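Sts-2 protein (Mus musculus, PDB 3D4I) dephosphorylates substrates through its acid-dependent 2H-phosphatase domain, the part seen here, and interferes with CBL-mediated down-regulation of receptor tyrosine kinases, raising surface levels of activated receptors. Local coordinates at the interface of chains A and B. Sequence-based numbering; all coordinates share one arbitrary frame. Chains: chain A/B, Sts-2 protein.

The interface of chains A and B. Residues chain A 25, 44-46; chain B 73, 77, 258-260.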
loop_
_atom_site.group_PDB
_atom_site.type_symbol
_atom_site.label_atom_id
_atom_site.label_comp_id
_atom_site.label_asym_id
_atom_site.label_seq_id
_atom_site.Cartn_x
_atom_site.Cartn_y
_atom_site.Cartn_z
ATOM N N PHE A 25 -12.971 -4.186 6.440
ATOM C CA PHE A 25 -14.366 -3.815 6.278
ATOM C C PHE A 25 -15.305 -4.670 7.112
ATOM O O PHE A 25 -16.508 -4.372 7.217
ATOM C CB PHE A 25 -14.733 -3.783 4.798
ATOM C CG PHE A 25 -13.974 -2.710 4.044
ATOM C CD1 PHE A 25 -14.314 -1.367 4.214
ATOM C CD2 PHE A 25 -12.872 -3.035 3.271
ATOM C CE1 PHE A 25 -13.616 -0.356 3.573
ATOM C CE2 PHE A 25 -12.147 -2.025 2.603
ATOM C CZ PHE A 25 -12.525 -0.674 2.774
ATOM N N ASP A 44 -15.362 1.629 -1.607
ATOM C CA ASP A 44 -14.172 2.264 -1.005
ATOM C C ASP A 44 -13.014 1.818 -1.885
ATOM O O ASP A 44 -13.067 0.746 -2.466
ATOM C CB ASP A 44 -14.012 1.775 0.443
ATOM C CG ASP A 44 -12.822 2.395 1.194
ATOM O OD1 ASP A 44 -11.635 2.072 0.902
ATOM O OD2 ASP A 44 -13.084 3.135 2.171
ATOM N N LEU A 45 -11.981 2.640 -2.016
ATOM C CA LEU A 45 -10.921 2.314 -2.951
ATOM C C LEU A 45 -10.097 1.129 -2.489
ATOM O O LEU A 45 -9.339 0.574 -3.281
ATOM C CB LEU A 45 -10.005 3.512 -3.236
ATOM C CG LEU A 45 -10.683 4.790 -3.750
ATOM C CD1 LEU A 45 -9.617 5.797 -4.087
ATOM C CD2 LEU A 45 -11.514 4.492 -5.022
ATOM N N ASN A 46 -10.244 0.720 -1.233
ATOM C CA ASN A 46 -9.477 -0.451 -0.768
ATOM C C ASN A 46 -10.133 -1.781 -1.122
ATOM O O ASN A 46 -9.526 -2.829 -0.903
ATOM C CB ASN A 46 -9.196 -0.368 0.733
ATOM C CG ASN A 46 -7.989 -1.193 1.168
ATOM O OD1 ASN A 46 -6.992 -1.275 0.468
ATOM N ND2 ASN A 46 -8.077 -1.783 2.367
ATOM N N PHE B 73 1.652 4.226 -2.784
ATOM C CA PHE B 73 0.496 3.383 -3.090
ATOM C C PHE B 73 -0.830 4.146 -3.051
ATOM O O PHE B 73 -1.625 4.044 -3.994
ATOM C CB PHE B 73 0.461 2.127 -2.186
ATOM C CG PHE B 73 -0.940 1.679 -1.795
ATOM C CD1 PHE B 73 -1.788 1.067 -2.723
ATOM C CD2 PHE B 73 -1.385 1.848 -0.481
ATOM C CE1 PHE B 73 -3.076 0.651 -2.354
ATOM C CE2 PHE B 73 -2.689 1.446 -0.108
ATOM C CZ PHE B 73 -3.523 0.871 -1.042
ATOM N N LEU B 77 -3.254 4.732 -6.166
ATOM C CA LEU B 77 -4.643 4.233 -6.040
ATOM C C LEU B 77 -5.679 5.320 -6.329
ATOM O O LEU B 77 -6.662 5.083 -7.046
ATOM C CB LEU B 77 -4.890 3.628 -4.647
ATOM C CG LEU B 77 -6.166 2.779 -4.459
ATOM C CD1 LEU B 77 -6.117 1.506 -5.343
ATOM C CD2 LEU B 77 -6.340 2.391 -3.003
ATOM N N LEU B 258 -10.735 6.060 0.944
ATOM C CA LEU B 258 -9.767 4.973 1.049
ATOM C C LEU B 258 -9.549 4.674 2.520
ATOM O O LEU B 258 -9.142 5.558 3.283
ATOM C CB LEU B 258 -8.436 5.356 0.392
ATOM C CG LEU B 258 -7.247 4.449 0.728
ATOM C CD1 LEU B 258 -7.491 3.036 0.207
ATOM C CD2 LEU B 258 -5.913 5.005 0.247
ATOM N N THR B 259 -9.851 3.437 2.901
ATOM C CA THR B 259 -9.733 2.955 4.270
ATOM C C THR B 259 -8.845 1.698 4.230
ATOM O O THR B 259 -9.175 0.741 3.522
ATOM C CB THR B 259 -11.134 2.528 4.810
ATOM O OG1 THR B 259 -12.081 3.605 4.645
ATOM C CG2 THR B 259 -11.060 2.152 6.291
ATOM N N HIS B 260 -7.747 1.679 4.984
ATOM C CA HIS B 260 -6.931 0.454 5.085
ATOM C C HIS B 260 -6.286 0.384 6.461
ATOM O O HIS B 260 -6.287 1.377 7.206
ATOM C CB HIS B 260 -5.900 0.318 3.922
ATOM C CG HIS B 260 -4.823 1.373 3.911
ATOM N ND1 HIS B 260 -3.782 1.387 4.816
ATOM C CD2 HIS B 260 -4.636 2.449 3.107
ATOM C CE1 HIS B 260 -2.988 2.412 4.551
ATOM N NE2 HIS B 260 -3.498 3.085 3.532
#
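The carboxylate oxygen OD1 of A:Asp44 is gripped from both chains. Across the interface the backbone N of B:Thr259 reaches its syn lone pair, OD1 to N 3.0 Å, with 152° at the hydrogen. Within chain A the backbone N of A:Asn46 takes the anti lone pair of OD1 at 2.9 Å. The second oxygen, OD2, accepts from the hydroxyl OG1 of B:Thr259 at 2.7 Å, again on the syn side but 22° out of the carboxylate plane. One residue of chain B thus clasps both oxygens and fixes the rotation of the carboxylate. CG of A:Asp44 lies anti to the backbone N (chi1 -179°), carrying the group to chain B. Replacing A:Asp44 by alanine removes the carboxylate; N and OG1 of B:Thr259 would probably lose their acceptor, and the turn to A:Asn46 its internal bond. The ring of A:Phe25 presents its edge to OD2, and its CZ lies 3.7 Å from the carbonyl O of B:Thr259. CB of A:Asn46 packs on CD1 of B:Leu258 at 3.8 Å. The side chains of A:Asn46 and B:His260 cross at about a right angle, amide ND2 3.4 Å from CB. CD2 of B:Leu77 adds an apolar contact with CB of A:Leu45, 3.8 Å away. The end of helix 21-25 and loop residues 44-46 of chain A meet loop residues 258-260 and helix 69-85 of chain B. The two-fold dimer repeats this patch, in keeping with homodimers or homooligomers.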